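Local coordinates for protein Non-ribosomal peptide synthetase (Methanobrevibacter ruminantium, PDB 6VTJ) that probably carries a peptide intermediate on the 4'-phosphopantetheine arm of its carrier domain and releases it reductively through its NAD(P)H-dependent reductase domain, at residues A[110-115]-A[380-385]; A[104-109]-A[302-307]; A[19-24]-A[72-77]; A[416-421]-A[438-443]. One frame throughout, in Å; residues are numbered along the deposited sequence.

Interaction 1 (A[110-115]-A[380-385]); sequences LQENTW and PEKSRV
N113 and S383 bring their CA atoms to 4.9 Å of each other where the chain leaving helix 104-111, folded into an inverse gamma turn centred on N113, meets the type I turn P380-S383. The N113 amide bonds the second segment at both ends, its CG anti to the backbone N (chi1 -173°). N113 ND2 donates 2.9 Å to a lone pair of V385 O and also bonds E279 O; N113 OD1 takes a weak 3.3 Å bond from R384 N and further bonds from two waters, one shared with T114 O and S383 OG, the other with V385 O. V385 opens strand 385-388, parallel to strand 313-322 in the Rossmann-type sheet, so the contact fastens the end of helix 104-111 to this sheet. An alanine in place of N113 would probably leave V385 O and E279 O without this donor and the two waters without their shared acceptor. R384 NH1 donates a nearly straight hydrogen bond to E112 OE1 (3.3 Å, 173°), part of a salt bridge, from above the carboxylate plane, while a water links E112 OE1 to R384 NH2. K382 crosses E112 at about a right angle, K382 CG lying 3.5 Å from E112 OE1. L110 CD2 packs 3.9 Å from V385 CG2.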
loop_
_atom_site.group_PDB
_atom_site.type_symbol
_atom_site.label_atom_id
_atom_site.label_comp_id
_atom_site.label_asym_id
_atom_site.label_seq_id
_atom_site.Cartn_x
_atom_site.Cartn_y
_atom_site.Cartn_z
ATOM N N LEU A 110 3.584 -5.019 23.023
ATOM C CA LEU A 110 4.651 -4.619 22.117
ATOM C C LEU A 110 6.014 -4.743 22.789
ATOM O O LEU A 110 6.998 -5.129 22.143
ATOM C CB LEU A 110 4.405 -3.187 21.618
ATOM C CG LEU A 110 3.234 -3.062 20.639
ATOM C CD1 LEU A 110 2.969 -1.620 20.175
ATOM C CD2 LEU A 110 3.443 -3.998 19.442
ATOM N N GLN A 111 6.087 -4.447 24.097
ATOM C CA GLN A 111 7.362 -4.563 24.804
ATOM C C GLN A 111 7.893 -5.995 24.837
ATOM O O GLN A 111 9.098 -6.188 25.004
ATOM C CB GLN A 111 7.253 -4.019 26.232
ATOM C CG GLN A 111 7.238 -2.499 26.321
ATOM C CD GLN A 111 7.989 -1.838 25.166
ATOM O OE1 GLN A 111 9.220 -1.940 25.056
ATOM N NE2 GLN A 111 7.245 -1.156 24.295
ATOM N N GLU A 112 7.041 -6.992 24.642
ATOM C CA GLU A 112 7.503 -8.366 24.571
ATOM C C GLU A 112 8.130 -8.715 23.224
ATOM O O GLU A 112 8.684 -9.811 23.097
ATOM C CB GLU A 112 6.343 -9.327 24.863
ATOM C CG GLU A 112 5.527 -8.967 26.103
ATOM C CD GLU A 112 4.401 -9.959 26.374
ATOM O OE1 GLU A 112 4.217 -10.895 25.567
ATOM O OE2 GLU A 112 3.697 -9.808 27.399
ATOM N N ASN A 113 8.078 -7.815 22.233
ATOM C CA ASN A 113 8.492 -8.124 20.857
ATOM C C ASN A 113 9.983 -7.812 20.679
ATOM O O ASN A 113 10.385 -6.823 20.065
ATOM C CB ASN A 113 7.632 -7.360 19.849
ATOM C CG ASN A 113 7.918 -7.777 18.412
ATOM O OD1 ASN A 113 8.239 -8.936 18.161
ATOM N ND2 ASN A 113 7.834 -6.832 17.465
ATOM N N THR A 114 10.820 -8.692 21.212
ATOM C CA THR A 114 12.255 -8.462 21.251
ATOM C C THR A 114 13.002 -9.585 20.545
ATOM O O THR A 114 12.463 -10.673 20.308
ATOM C CB THR A 114 12.749 -8.377 22.692
ATOM O OG1 THR A 114 12.428 -9.610 23.344
ATOM C CG2 THR A 114 12.063 -7.204 23.427
ATOM N N TRP A 115 14.275 -9.323 20.241
ATOM C CA TRP A 115 15.134 -10.408 19.790
ATOM C C TRP A 115 15.169 -11.535 20.819
ATOM O O TRP A 115 15.180 -12.716 20.456
ATOM C CB TRP A 115 16.552 -9.898 19.513
ATOM C CG TRP A 115 17.506 -11.028 19.341
ATOM C CD1 TRP A 115 18.374 -11.526 20.282
ATOM C CD2 TRP A 115 17.672 -11.843 18.168
ATOM N NE1 TRP A 115 19.081 -12.589 19.754
ATOM C CE2 TRP A 115 18.664 -12.806 18.463
ATOM C CE3 TRP A 115 17.083 -11.846 16.897
ATOM C CZ2 TRP A 115 19.076 -13.764 17.530
ATOM C CZ3 TRP A 115 17.493 -12.807 15.967
ATOM C CH2 TRP A 115 18.477 -13.752 16.293
ATOM N N PRO A 380 7.680 -17.249 17.312
ATOM C CA PRO A 380 6.972 -17.512 18.582
ATOM C C PRO A 380 5.865 -16.506 18.883
ATOM O O PRO A 380 5.833 -15.391 18.351
ATOM C CB PRO A 380 8.088 -17.422 19.632
ATOM C CG PRO A 380 9.386 -17.664 18.852
ATOM C CD PRO A 380 9.123 -17.000 17.528
ATOM N N GLU A 381 4.978 -16.893 19.811
ATOM C CA GLU A 381 3.780 -16.093 20.119
ATOM C C GLU A 381 4.096 -14.632 20.474
ATOM O O GLU A 381 3.356 -13.717 20.085
ATOM C CB GLU A 381 2.996 -16.753 21.263
ATOM C CG GLU A 381 1.482 -16.505 21.240
ATOM C CD GLU A 381 1.098 -15.095 21.663
ATOM N N LYS A 382 5.163 -14.384 21.241
ATOM C CA LYS A 382 5.470 -12.999 21.618
ATOM C C LYS A 382 6.072 -12.177 20.481
ATOM O O LYS A 382 6.184 -10.949 20.615
ATOM C CB LYS A 382 6.426 -12.975 22.821
ATOM C CG LYS A 382 5.849 -13.598 24.087
ATOM C CD LYS A 382 6.838 -13.542 25.243
ATOM C CE LYS A 382 6.125 -13.829 26.567
ATOM N NZ LYS A 382 6.975 -13.482 27.744
ATOM N N SER A 383 6.486 -12.799 19.382
ATOM C CA SER A 383 7.023 -12.050 18.241
ATOM C C SER A 383 5.844 -11.627 17.384
ATOM O O SER A 383 5.380 -12.376 16.523
ATOM C CB SER A 383 8.013 -12.896 17.454
ATOM O OG SER A 383 9.054 -13.358 18.301
ATOM N N ARG A 384 5.361 -10.404 17.608
ATOM C CA ARG A 384 4.081 -9.991 17.046
ATOM C C ARG A 384 4.163 -9.049 15.850
ATOM O O ARG A 384 3.237 -9.043 15.035
ATOM C CB ARG A 384 3.227 -9.343 18.136
ATOM C CG ARG A 384 2.560 -10.378 19.051
ATOM C CD ARG A 384 1.661 -9.723 20.136
ATOM N NE ARG A 384 1.186 -10.743 21.066
ATOM C CZ ARG A 384 1.757 -11.040 22.241
ATOM N NH1 ARG A 384 2.828 -10.380 22.670
ATOM N NH2 ARG A 384 1.247 -12.007 22.996
ATOM N N VAL A 385 5.225 -8.264 15.696
ATOM C CA VAL A 385 5.242 -7.199 14.701
ATOM C C VAL A 385 6.568 -7.234 13.963
ATOM O O VAL A 385 7.632 -7.327 14.582
ATOM C CB VAL A 385 5.020 -5.812 15.333
ATOM C CG1 VAL A 385 5.208 -4.728 14.283
ATOM C CG2 VAL A 385 3.624 -5.705 15.955
HETATM O O HOH W 1 2.227 -12.432 25.749
HETATM O O HOH W 2 10.130 -11.247 19.088
HETATM O O HOH W 3 10.122 -8.703 15.591
#

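Interaction 2 (A[104-109]-A[302-307]); sequences GEINEL and AVLQAA
I106 and L304 carry the larger part of an apolar contact between two helical segments whose axes cross at 82° and approach to 9.3 Å. Among the contacts between side chains, I106 meets L304 with both of its branches, the two side chains lying at about a right angle. I106 CD1 sits 3.7 Å from L304 CB, and I106 CG2, anti to its own backbone N, lies 3.8 Å from L304 CD1. One turn further along, L109 CD1 presses 3.6 Å against A307 CB, where the small alanine lets the leucine branch come close. Helix 291-308 is the connection of a beta-alpha-beta crossover of the Rossmann-type reductase domain, between the parallel strands 252-258 and 313-322. V303, L304 and A307 touch residues of strand 313-322, so helix 104-111 packs on a helix that itself covers the sheet. Side chains also touch backbone: I106 CD1 reaches 3.9 Å from Q305 N, and L109 CD1 3.8 Å from A307 C. No hydrogen bond spans the two segments. The polar end of Q305 is engaged beyond them, OE1 being bonded to Y101 OH, while L282 from a loop touches both I106 and L304.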
loop_
_atom_site.group_PDB
_atom_site.type_symbol
_atom_site.label_atom_id
_atom_site.label_comp_id
_atom_site.label_asym_id
_atom_site.label_seq_id
_atom_site.Cartn_x
_atom_site.Cartn_y
_atom_site.Cartn_z
ATOM N N GLY A 104 -2.401 1.346 26.650
ATOM C CA GLY A 104 -1.507 0.751 27.632
ATOM C C GLY A 104 -1.258 -0.727 27.401
ATOM O O GLY A 104 -0.107 -1.178 27.362
ATOM N N GLU A 105 -2.335 -1.505 27.239
ATOM C CA GLU A 105 -2.197 -2.956 27.125
ATOM C C GLU A 105 -1.486 -3.364 25.833
ATOM O O GLU A 105 -0.644 -4.282 25.827
ATOM C CB GLU A 105 -3.574 -3.608 27.197
ATOM C CG GLU A 105 -4.168 -3.651 28.592
ATOM C CD GLU A 105 -5.325 -4.625 28.691
ATOM O OE1 GLU A 105 -6.495 -4.180 28.612
ATOM O OE2 GLU A 105 -5.063 -5.841 28.839
ATOM N N ILE A 106 -1.835 -2.714 24.726
ATOM C CA ILE A 106 -1.132 -2.950 23.471
ATOM C C ILE A 106 0.361 -2.675 23.637
ATOM O O ILE A 106 1.197 -3.475 23.215
ATOM C CB ILE A 106 -1.751 -2.096 22.351
ATOM C CG1 ILE A 106 -3.036 -2.741 21.856
ATOM C CG2 ILE A 106 -0.765 -1.890 21.228
ATOM C CD1 ILE A 106 -3.721 -1.970 20.772
ATOM N N ASN A 107 0.711 -1.538 24.257
ATOM C CA ASN A 107 2.117 -1.164 24.413
ATOM C C ASN A 107 2.866 -2.172 25.280
ATOM O O ASN A 107 4.042 -2.490 25.022
ATOM C CB ASN A 107 2.217 0.245 25.006
ATOM C CG ASN A 107 1.956 1.325 23.973
ATOM O OD1 ASN A 107 2.111 1.075 22.779
ATOM N ND2 ASN A 107 1.570 2.533 24.419
ATOM N N GLU A 108 2.193 -2.696 26.308
ATOM C CA GLU A 108 2.789 -3.746 27.125
ATOM C C GLU A 108 3.083 -4.988 26.291
ATOM O O GLU A 108 4.142 -5.613 26.445
ATOM C CB GLU A 108 1.867 -4.085 28.298
ATOM C CG GLU A 108 2.249 -3.394 29.603
ATOM N N LEU A 109 2.154 -5.374 25.415
ATOM C CA LEU A 109 2.421 -6.518 24.546
ATOM C C LEU A 109 3.580 -6.219 23.605
ATOM O O LEU A 109 4.465 -7.058 23.401
ATOM C CB LEU A 109 1.178 -6.877 23.732
ATOM C CG LEU A 109 0.082 -7.771 24.296
ATOM C CD1 LEU A 109 -0.756 -8.306 23.144
ATOM C CD2 LEU A 109 0.648 -8.905 25.140
ATOM N N ALA A 302 -6.811 -2.972 15.900
ATOM C CA ALA A 302 -7.773 -4.050 16.138
ATOM C C ALA A 302 -7.069 -5.390 16.352
ATOM O O ALA A 302 -7.459 -6.190 17.231
ATOM C CB ALA A 302 -8.757 -4.139 14.976
ATOM N N VAL A 303 -6.031 -5.656 15.554
ATOM C CA VAL A 303 -5.332 -6.932 15.652
ATOM C C VAL A 303 -4.668 -7.059 17.021
ATOM O O VAL A 303 -4.815 -8.074 17.719
ATOM C CB VAL A 303 -4.315 -7.070 14.506
ATOM C CG1 VAL A 303 -3.406 -8.261 14.755
ATOM C CG2 VAL A 303 -5.022 -7.189 13.153
ATOM N N LEU A 304 -3.963 -6.004 17.446
ATOM C CA LEU A 304 -3.285 -6.041 18.743
ATOM C C LEU A 304 -4.278 -6.048 19.917
ATOM O O LEU A 304 -4.006 -6.671 20.954
ATOM C CB LEU A 304 -2.312 -4.864 18.850
ATOM C CG LEU A 304 -1.072 -4.963 17.944
ATOM C CD1 LEU A 304 -0.295 -3.645 17.836
ATOM C CD2 LEU A 304 -0.152 -6.069 18.443
ATOM N N GLN A 305 -5.423 -5.366 19.785
ATOM C CA GLN A 305 -6.482 -5.483 20.783
ATOM C C GLN A 305 -6.905 -6.939 20.985
ATOM O O GLN A 305 -6.939 -7.448 22.122
ATOM C CB GLN A 305 -7.669 -4.632 20.345
ATOM C CG GLN A 305 -8.804 -4.555 21.352
ATOM C CD GLN A 305 -9.916 -3.660 20.851
ATOM O OE1 GLN A 305 -9.700 -2.477 20.580
ATOM N NE2 GLN A 305 -11.108 -4.226 20.690
ATOM N N ALA A 306 -7.254 -7.623 19.884
ATOM C CA ALA A 306 -7.607 -9.042 19.982
ATOM C C ALA A 306 -6.488 -9.843 20.637
ATOM O O ALA A 306 -6.750 -10.814 21.362
ATOM C CB ALA A 306 -7.914 -9.626 18.607
ATOM N N ALA A 307 -5.232 -9.463 20.370
ATOM C CA ALA A 307 -4.115 -10.123 21.043
ATOM C C ALA A 307 -4.155 -9.892 22.546
ATOM O O ALA A 307 -3.839 -10.799 23.322
ATOM C CB ALA A 307 -2.783 -9.639 20.477
#

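Interaction 3 (A[19-24]-A[72-77]); sequences EICAIF and KTPRAL
The F24 ring has P74 over one face and atoms of K72 and L77 at its edge. P74 CG stands 3.8 Å above the ring plane, displaced toward the rim, and lies 18° off the ring normal as seen from the centroid, a CH-pi contact. In the plane, K72 O comes 3.7 Å from F24 CE2, and near the plane L77 CD1 comes 3.7 Å from F24 CE1. F24 CG lies anti to the carbonyl carbon (chi1 -86°), directing the side chain toward helix 74-82. The ring also meets F39 edge-to-face and touches L52 and I68. An alanine in place of F24 would probably open a gap beneath the P74 ring and beside L77, and leave F39 without its aromatic partner. The proline is gripped from the same helix by two further residues: P74 CB lies 3.6 Å from I20 CG2 and 3.6 Å from C21 SG. I20 CG2, anti to its backbone N, also faces L77 CD1 at 4.0 Å. Helix 74-82 opens with T73 as N-cap, T73 OG1 accepting from A76 N at 3.2 Å; P74 follows in the first turn, its ring against helix 15-28. The polar end of K72 leads elsewhere, NZ bonding A226 O in the reductase domain. The contact joins the first and last helices of the four-helix carrier fold, which, with S46 at the start of helix 46-58, presents the 4'-phosphopantetheine arm.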
loop_
_atom_site.group_PDB
_atom_site.type_symbol
_atom_site.label_atom_id
_atom_site.label_comp_id
_atom_site.label_asym_id
_atom_site.label_seq_id
_atom_site.Cartn_x
_atom_site.Cartn_y
_atom_site.Cartn_z
ATOM N N GLU A 19 -13.813 30.647 -12.183
ATOM C CA GLU A 19 -12.693 29.986 -12.853
ATOM C C GLU A 19 -12.652 28.496 -12.531
ATOM O O GLU A 19 -12.413 27.662 -13.418
ATOM C CB GLU A 19 -11.364 30.636 -12.454
ATOM C CG GLU A 19 -11.182 32.072 -12.931
ATOM C CD GLU A 19 -9.919 32.731 -12.387
ATOM O OE1 GLU A 19 -9.141 32.051 -11.677
ATOM O OE2 GLU A 19 -9.699 33.932 -12.673
ATOM N N ILE A 20 -12.877 28.136 -11.269
ATOM C CA ILE A 20 -12.756 26.721 -10.917
ATOM C C ILE A 20 -13.938 25.929 -11.475
ATOM O O ILE A 20 -13.776 24.791 -11.939
ATOM C CB ILE A 20 -12.588 26.551 -9.396
ATOM C CG1 ILE A 20 -11.254 27.167 -8.955
ATOM C CG2 ILE A 20 -12.622 25.085 -9.012
ATOM C CD1 ILE A 20 -11.192 27.492 -7.461
ATOM N N CYS A 21 -15.134 26.523 -11.479
ATOM C CA CYS A 21 -16.261 25.887 -12.151
ATOM C C CYS A 21 -15.975 25.675 -13.626
ATOM O O CYS A 21 -16.292 24.612 -14.178
ATOM C CB CYS A 21 -17.522 26.731 -11.996
ATOM S SG CYS A 21 -18.248 26.650 -10.385
ATOM N N ALA A 22 -15.392 26.682 -14.291
ATOM C CA ALA A 22 -15.140 26.537 -15.721
ATOM C C ALA A 22 -14.109 25.453 -15.981
ATOM O O ALA A 22 -14.204 24.723 -16.975
ATOM C CB ALA A 22 -14.677 27.861 -16.326
ATOM N N ILE A 23 -13.113 25.337 -15.098
ATOM C CA ILE A 23 -12.112 24.285 -15.254
ATOM C C ILE A 23 -12.749 22.906 -15.085
ATOM O O ILE A 23 -12.530 22.007 -15.907
ATOM C CB ILE A 23 -10.948 24.501 -14.273
ATOM C CG1 ILE A 23 -10.193 25.784 -14.624
ATOM C CG2 ILE A 23 -10.028 23.322 -14.327
ATOM C CD1 ILE A 23 -9.154 26.185 -13.618
ATOM N N PHE A 24 -13.521 22.709 -14.007
ATOM C CA PHE A 24 -14.299 21.479 -13.867
ATOM C C PHE A 24 -15.016 21.150 -15.167
ATOM O O PHE A 24 -14.871 20.053 -15.714
ATOM C CB PHE A 24 -15.335 21.606 -12.748
ATOM C CG PHE A 24 -14.829 21.285 -11.365
ATOM C CD1 PHE A 24 -13.558 21.650 -10.959
ATOM C CD2 PHE A 24 -15.667 20.659 -10.448
ATOM C CE1 PHE A 24 -13.112 21.381 -9.665
ATOM C CE2 PHE A 24 -15.237 20.383 -9.160
ATOM C CZ PHE A 24 -13.955 20.750 -8.764
ATOM N N LYS A 72 -14.146 18.881 -2.486
ATOM C CA LYS A 72 -14.590 18.253 -3.725
ATOM C C LYS A 72 -15.355 19.187 -4.656
ATOM O O LYS A 72 -15.568 18.825 -5.816
ATOM C CB LYS A 72 -15.455 17.026 -3.404
ATOM C CG LYS A 72 -14.747 15.999 -2.508
ATOM C CD LYS A 72 -15.726 15.005 -1.897
ATOM C CE LYS A 72 -15.001 14.083 -0.916
ATOM N NZ LYS A 72 -15.884 12.985 -0.417
ATOM N N THR A 73 -15.774 20.363 -4.189
ATOM C CA THR A 73 -16.558 21.303 -4.988
ATOM C C THR A 73 -15.768 22.575 -5.284
ATOM O O THR A 73 -14.834 22.921 -4.549
ATOM C CB THR A 73 -17.857 21.676 -4.261
ATOM O OG1 THR A 73 -17.540 22.354 -3.037
ATOM C CG2 THR A 73 -18.704 20.428 -3.972
ATOM N N PRO A 74 -16.115 23.304 -6.357
ATOM C CA PRO A 74 -15.429 24.581 -6.616
ATOM C C PRO A 74 -15.576 25.580 -5.477
ATOM O O PRO A 74 -14.653 26.365 -5.228
ATOM C CB PRO A 74 -16.099 25.086 -7.902
ATOM C CG PRO A 74 -16.743 23.890 -8.517
ATOM C CD PRO A 74 -17.155 23.031 -7.365
ATOM N N ARG A 75 -16.715 25.569 -4.781
ATOM C CA ARG A 75 -16.910 26.430 -3.617
ATOM C C ARG A 75 -15.848 26.150 -2.556
ATOM O O ARG A 75 -15.120 27.058 -2.127
ATOM C CB ARG A 75 -18.342 26.215 -3.100
ATOM C CG ARG A 75 -18.783 26.824 -1.764
ATOM C CD ARG A 75 -18.895 28.361 -1.702
ATOM N NE ARG A 75 -19.601 29.030 -2.802
ATOM C CZ ARG A 75 -20.919 29.220 -2.882
ATOM N NH1 ARG A 75 -21.729 28.760 -1.936
ATOM N NH2 ARG A 75 -21.428 29.872 -3.927
ATOM N N ALA A 76 -15.714 24.883 -2.157
ATOM C CA ALA A 76 -14.698 24.504 -1.176
ATOM C C ALA A 76 -13.286 24.760 -1.699
ATOM O O ALA A 76 -12.422 25.268 -0.967
ATOM C CB ALA A 76 -14.873 23.035 -0.799
ATOM N N LEU A 77 -13.036 24.433 -2.969
ATOM C CA LEU A 77 -11.711 24.653 -3.542
ATOM C C LEU A 77 -11.339 26.129 -3.536
ATOM O O LEU A 77 -10.169 26.484 -3.359
ATOM C CB LEU A 77 -11.658 24.103 -4.963
ATOM C CG LEU A 77 -11.012 22.733 -5.137
ATOM C CD1 LEU A 77 -11.212 22.255 -6.572
ATOM C CD2 LEU A 77 -9.526 22.783 -4.779
#

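Interaction 4 (A[416-421]-A[438-443]); sequences EEFKQI and FSIDDF
F438 CZ approaches the edge of the F418 ring, joining helix 415-423 to an ST turn at S439 in the largely helical C-terminal part of the reductase. The atom lies near the plane of that ring, F438 CZ being 4.1 Å from F418 CE2, as the two side chains slide past each other in opposite directions. F418 CE2 also has I440 CD1 and F443 CE2 as looser apolar neighbours, each 4.3 Å away. F418 reaches them with CG anti to its backbone N (chi1 -177°). Beside this cluster the aliphatic part of K419 crosses I440 at about a right angle, K419 CG being 4.0 Å from I440 CG1. I440 CD1 in turn lies in the plane of the F438 ring, at its edge. Further out, M356 of helix 354-358 touches both F418 and F443, and R64 of the carrier domain touches S439 and D442, so the loop also faces the other domain. Within the helix K419 bends at chi3 (82°), and its NZ makes a weak salt bridge with E416 OE1; E416 OE2 accepts from Q420 NE2 at 3.3 Å. In the loop, S439 OG accepts a 3.1 Å hydrogen bond from D441 N, closing the ST turn.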
loop_
_atom_site.group_PDB
_atom_site.type_symbol
_atom_site.label_atom_id
_atom_site.label_comp_id
_atom_site.label_asym_id
_atom_site.label_seq_id
_atom_site.Cartn_x
_atom_site.Cartn_y
_atom_site.Cartn_z
ATOM N N GLU A 416 17.046 24.593 -9.206
ATOM C CA GLU A 416 16.502 25.630 -10.079
ATOM C C GLU A 416 16.221 25.080 -11.469
ATOM O O GLU A 416 15.142 25.306 -12.041
ATOM C CB GLU A 416 17.471 26.813 -10.158
ATOM C CG GLU A 416 17.140 27.819 -11.266
ATOM C CD GLU A 416 15.819 28.569 -11.031
ATOM O OE1 GLU A 416 15.234 28.483 -9.921
ATOM O OE2 GLU A 416 15.364 29.251 -11.973
ATOM N N GLU A 417 17.183 24.345 -12.020
ATOM C CA GLU A 417 17.005 23.764 -13.342
ATOM C C GLU A 417 15.809 22.820 -13.369
ATOM O O GLU A 417 15.025 22.821 -14.331
ATOM C CB GLU A 417 18.288 23.050 -13.755
ATOM C CG GLU A 417 18.282 22.513 -15.164
ATOM C CD GLU A 417 19.647 22.035 -15.607
ATOM O OE1 GLU A 417 19.714 21.372 -16.666
ATOM N N PHE A 418 15.667 22.021 -12.317
ATOM C CA PHE A 418 14.561 21.077 -12.217
ATOM C C PHE A 418 13.233 21.822 -12.290
ATOM O O PHE A 418 12.267 21.334 -12.876
ATOM C CB PHE A 418 14.650 20.281 -10.915
ATOM C CG PHE A 418 13.584 19.231 -10.773
ATOM C CD1 PHE A 418 13.658 18.050 -11.493
ATOM C CD2 PHE A 418 12.511 19.425 -9.921
ATOM C CE1 PHE A 418 12.679 17.082 -11.366
ATOM C CE2 PHE A 418 11.529 18.461 -9.788
ATOM C CZ PHE A 418 11.613 17.288 -10.512
ATOM N N LYS A 419 13.196 23.008 -11.691
ATOM C CA LYS A 419 11.992 23.827 -11.690
ATOM C C LYS A 419 11.675 24.297 -13.105
ATOM O O LYS A 419 10.527 24.243 -13.546
ATOM C CB LYS A 419 12.161 25.031 -10.761
ATOM C CG LYS A 419 10.852 25.662 -10.318
ATOM C CD LYS A 419 11.083 27.022 -9.680
ATOM C CE LYS A 419 11.223 28.110 -10.732
ATOM N NZ LYS A 419 11.859 29.338 -10.181
ATOM N N GLN A 420 12.702 24.755 -13.812
ATOM C CA GLN A 420 12.538 25.227 -15.181
ATOM C C GLN A 420 11.974 24.113 -16.053
ATOM O O GLN A 420 11.083 24.342 -16.871
ATOM C CB GLN A 420 13.874 25.716 -15.745
ATOM C CG GLN A 420 14.221 27.147 -15.367
ATOM C CD GLN A 420 15.620 27.540 -15.800
ATOM O OE1 GLN A 420 16.106 27.101 -16.842
ATOM N NE2 GLN A 420 16.275 28.371 -14.998
ATOM N N ILE A 421 12.499 22.907 -15.870
ATOM C CA ILE A 421 12.045 21.751 -16.632
ATOM C C ILE A 421 10.627 21.378 -16.220
ATOM O O ILE A 421 9.807 20.994 -17.054
ATOM C CB ILE A 421 12.969 20.538 -16.424
ATOM C CG1 ILE A 421 14.398 20.874 -16.855
ATOM C CG2 ILE A 421 12.447 19.332 -17.190
ATOM C CD1 ILE A 421 15.363 19.715 -16.731
ATOM N N PHE A 438 2.831 15.420 -5.079
ATOM C CA PHE A 438 3.971 16.316 -5.220
ATOM C C PHE A 438 3.505 17.768 -5.280
ATOM O O PHE A 438 2.403 18.081 -5.742
ATOM C CB PHE A 438 4.768 15.932 -6.480
ATOM C CG PHE A 438 5.893 16.869 -6.851
ATOM C CD1 PHE A 438 5.649 18.056 -7.548
ATOM C CD2 PHE A 438 7.211 16.522 -6.581
ATOM C CE1 PHE A 438 6.705 18.909 -7.912
ATOM C CE2 PHE A 438 8.258 17.357 -6.944
ATOM C CZ PHE A 438 8.006 18.556 -7.608
ATOM N N SER A 439 4.354 18.650 -4.778
ATOM C CA SER A 439 4.262 20.078 -5.009
ATOM C C SER A 439 5.680 20.606 -5.091
ATOM O O SER A 439 6.537 20.208 -4.297
ATOM C CB SER A 439 3.496 20.802 -3.899
ATOM O OG SER A 439 3.982 22.127 -3.751
ATOM N N ILE A 440 5.926 21.495 -6.054
ATOM C CA ILE A 440 7.270 22.029 -6.242
ATOM C C ILE A 440 7.799 22.673 -4.966
ATOM O O ILE A 440 9.021 22.761 -4.776
ATOM C CB ILE A 440 7.281 23.017 -7.424
ATOM C CG1 ILE A 440 8.693 23.171 -7.987
ATOM C CG2 ILE A 440 6.708 24.350 -7.007
ATOM C CD1 ILE A 440 9.212 21.917 -8.661
ATOM N N ASP A 441 6.911 23.091 -4.060
ATOM C CA ASP A 441 7.330 23.689 -2.798
ATOM C C ASP A 441 7.740 22.659 -1.756
ATOM O O ASP A 441 8.366 23.031 -0.756
ATOM C CB ASP A 441 6.213 24.565 -2.228
ATOM C CG ASP A 441 5.832 25.694 -3.153
ATOM O OD1 ASP A 441 6.724 26.174 -3.889
ATOM O OD2 ASP A 441 4.647 26.108 -3.131
ATOM N N ASP A 442 7.415 21.382 -1.962
ATOM C CA ASP A 442 7.740 20.355 -0.983
ATOM C C ASP A 442 9.239 20.247 -0.715
ATOM O O ASP A 442 9.628 19.601 0.268
ATOM C CB ASP A 442 7.167 19.011 -1.445
ATOM C CG ASP A 442 5.650 18.955 -1.335
ATOM N N PHE A 443 10.081 20.878 -1.538
ATOM C CA PHE A 443 11.537 20.865 -1.345
ATOM C C PHE A 443 12.032 22.007 -0.467
ATOM O O PHE A 443 13.210 22.049 -0.117
ATOM C CB PHE A 443 12.248 20.911 -2.698
ATOM C CG PHE A 443 11.842 19.801 -3.619
ATOM C CD1 PHE A 443 12.218 18.497 -3.350
ATOM C CD2 PHE A 443 11.067 20.054 -4.739
ATOM C CE1 PHE A 443 11.830 17.464 -4.185
ATOM C CE2 PHE A 443 10.689 19.028 -5.580
ATOM C CZ PHE A 443 11.066 17.734 -5.302
#

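From the N terminus, interaction 3 comes first, closing a loop within the carrier domain before any other contact opens. Helix 104-111 then supplies segments to two contacts: interaction 2 opens at 104-109 and interaction 1 at 110-115, and they close in the same order, at 302-307 and 380-385, so their loops cross. Their centres are 11 Å apart and they touch, L110 CD2 packing on L304 CD1; together they bind this helix to the Rossmann-type core. Interaction 4 closes a short loop afterwards, in the C-terminal part. Although far apart along the chain, interactions 3 and 4 have their nearest atoms about 13 Å apart. Interactions 1 and 3, by contrast, have centres about 50 Å apart.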